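Lin2891 protein (PDB 3DB0) is a putative pyridoxamine 5'-phosphate oxidase that probably binds FMN and acts as a flavin-dependent oxidoreductase, although its own reaction is not established. Local coordinates at residues Met35-Leu38 / Thr43-Thr46. Numbering follows the deposited sequence.
Sequences MTFL and TLYT
Leu38 and Tyr45 form an antiparallel pair in a beta hairpin whose strands, 29-40 and 43-49, are neighbours in the closed six-stranded barrel, consistent with the FMN-binding split barrel of the family. They are a hydrogen-bonded pair: Leu38 N donates to Tyr45 O at 2.9 Å and Tyr45 N to Leu38 O. Both side chains leave on the same face of the sheet, where helix 90-100 covers them through Ile92, Ile96 and Asn99. Phe37 and Leu44 meet beside this pair, Phe37 CD1 lying 3.9 Å from Leu44 CD1, and the phenylalanine also packs on Leu22 and Ile118 of the adjoining strands. On the Phe37 side of this pair the regular ladder gives way. With its hydroxyl anti to the backbone N (chi1 -171°), Thr46 places OG1 against Thr36 O at 2.5 Å, so short that the exact geometry of this hydrogen bond is doubtful. The same oxygen lies over one face of the Phe37 ring, offset toward the rim. Thr36 N hydrogen-bonds to Asp103 OD2 of the second subunit, which places this part of strand 29-40 at a subunit interface. Selenomethionine Met35, bent at chi3 (69°), crosses Thr46 at about a right angle, SE 3.3 Å from Thr46 OG1.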
HETATM    1  N   MSE B  35       9.331   2.496  -5.098  1.00 21.95           N
HETATM    2  CA  MSE B  35       8.841   1.290  -5.722  1.00 24.11           C
HETATM    3  C   MSE B  35       8.420   0.218  -4.707  1.00 23.90           C
HETATM    4  O   MSE B  35       8.583   0.361  -3.492  1.00 25.87           O
HETATM    5  CB  MSE B  35       9.857   0.720  -6.712  1.00 23.16           C
HETATM    6  CG  MSE B  35      11.161   0.282  -6.006  1.00 18.26           C
HETATM    7 SE   MSE B  35      12.621  -0.138  -7.177  0.75 21.15          SE
HETATM    8  CE  MSE B  35      12.915   1.730  -7.776  1.00 25.84           C
ATOM      9  N   THR B  36       7.840  -0.838  -5.260  1.00 25.59           N
ATOM     10  CA  THR B  36       7.314  -1.964  -4.486  1.00 26.45           C
ATOM     11  C   THR B  36       8.423  -2.959  -4.259  1.00 26.17           C
ATOM     12  O   THR B  36       9.214  -3.283  -5.186  1.00 25.36           O
ATOM     13  CB  THR B  36       6.113  -2.618  -5.199  1.00 30.86           C
ATOM     14  OG1 THR B  36       5.142  -1.609  -5.380  1.00 34.72           O
ATOM     15  CG2 THR B  36       5.464  -3.793  -4.387  1.00 27.33           C
ATOM     16  N   PHE B  37       8.496  -3.351  -2.988  1.00 24.61           N
ATOM     17  CA  PHE B  37       9.389  -4.362  -2.484  1.00 25.96           C
ATOM     18  C   PHE B  37       8.637  -5.523  -1.855  1.00 27.48           C
ATOM     19  O   PHE B  37       7.836  -5.318  -0.947  1.00 28.94           O
ATOM     20  CB  PHE B  37      10.318  -3.782  -1.423  1.00 23.70           C
ATOM     21  CG  PHE B  37      11.297  -2.765  -1.971  1.00 23.74           C
ATOM     22  CD1 PHE B  37      12.526  -3.169  -2.516  1.00 34.82           C
ATOM     23  CD2 PHE B  37      10.966  -1.441  -2.038  1.00 22.32           C
ATOM     24  CE1 PHE B  37      13.415  -2.247  -3.035  1.00 21.88           C
ATOM     25  CE2 PHE B  37      11.850  -0.515  -2.592  1.00 29.50           C
ATOM     26  CZ  PHE B  37      13.066  -0.924  -3.090  1.00 23.07           C
ATOM     27  N   LEU B  38       8.940  -6.734  -2.326  1.00 26.29           N
ATOM     28  CA  LEU B  38       8.529  -7.972  -1.653  1.00 22.58           C
ATOM     29  C   LEU B  38       9.762  -8.429  -0.862  1.00 23.58           C
ATOM     30  O   LEU B  38      10.904  -7.992  -1.121  1.00 24.31           O
ATOM     31  CB  LEU B  38       8.128  -9.060  -2.686  1.00 24.30           C
ATOM     32  CG  LEU B  38       6.997  -8.568  -3.612  1.00 28.99           C
ATOM     33  CD1 LEU B  38       6.387  -9.621  -4.510  1.00 27.85           C
ATOM     34  CD2 LEU B  38       5.899  -8.047  -2.754  1.00 36.86           C
ATOM     35  N   THR B  43      15.872 -10.858   2.545  1.00 25.69           N
ATOM     36  CA  THR B  43      16.114 -10.625   1.093  1.00 26.21           C
ATOM     37  C   THR B  43      14.951  -9.838   0.449  1.00 26.36           C
ATOM     38  O   THR B  43      13.781 -10.165   0.614  1.00 23.32           O
ATOM     39  CB  THR B  43      16.412 -11.923   0.328  1.00 27.45           C
ATOM     40  OG1 THR B  43      17.656 -12.463   0.797  1.00 30.71           O
ATOM     41  CG2 THR B  43      16.557 -11.680  -1.183  1.00 23.38           C
ATOM     42  N   LEU B  44      15.294  -8.781  -0.274  1.00 25.60           N
ATOM     43  CA  LEU B  44      14.299  -7.966  -0.947  1.00 23.92           C
ATOM     44  C   LEU B  44      14.274  -8.240  -2.457  1.00 24.50           C
ATOM     45  O   LEU B  44      15.277  -8.670  -3.071  1.00 23.65           O
ATOM     46  CB  LEU B  44      14.554  -6.491  -0.719  1.00 25.35           C
ATOM     47  CG  LEU B  44      14.505  -5.895   0.692  1.00 27.97           C
ATOM     48  CD1 LEU B  44      14.614  -4.391   0.586  1.00 30.50           C
ATOM     49  CD2 LEU B  44      13.284  -6.210   1.467  1.00 33.23           C
ATOM     50  N   TYR B  45      13.091  -8.066  -3.024  1.00 22.63           N
ATOM     51  CA  TYR B  45      12.856  -8.280  -4.457  1.00 22.01           C
ATOM     52  C   TYR B  45      12.012  -7.115  -4.929  1.00 23.89           C
ATOM     53  O   TYR B  45      11.109  -6.637  -4.241  1.00 24.22           O
ATOM     54  CB  TYR B  45      12.126  -9.603  -4.749  1.00 24.73           C
ATOM     55  CG  TYR B  45      12.883 -10.863  -4.368  1.00 25.85           C
ATOM     56  CD1 TYR B  45      13.889 -11.376  -5.185  1.00 25.94           C
ATOM     57  CD2 TYR B  45      12.543 -11.574  -3.251  1.00 24.88           C
ATOM     58  CE1 TYR B  45      14.578 -12.541  -4.848  1.00 25.39           C
ATOM     59  CE2 TYR B  45      13.211 -12.740  -2.906  1.00 27.64           C
ATOM     60  CZ  TYR B  45      14.231 -13.213  -3.703  1.00 31.16           C
ATOM     61  OH  TYR B  45      14.915 -14.326  -3.343  1.00 33.25           O
ATOM     62  N   THR B  46      12.391  -6.548  -6.058  1.00 25.20           N
ATOM     63  CA  THR B  46      11.580  -5.509  -6.624  1.00 22.70           C
ATOM     64  C   THR B  46      11.481  -5.759  -8.167  1.00 25.43           C
ATOM     65  O   THR B  46      12.506  -6.072  -8.839  1.00 24.36           O
ATOM     66  CB  THR B  46      12.135  -4.095  -6.240  1.00 25.94           C
ATOM     67  OG1 THR B  46      11.207  -3.102  -6.643  1.00 26.71           O
ATOM     68  CG2 THR B  46      13.474  -3.828  -6.895  1.00 21.15           C
TER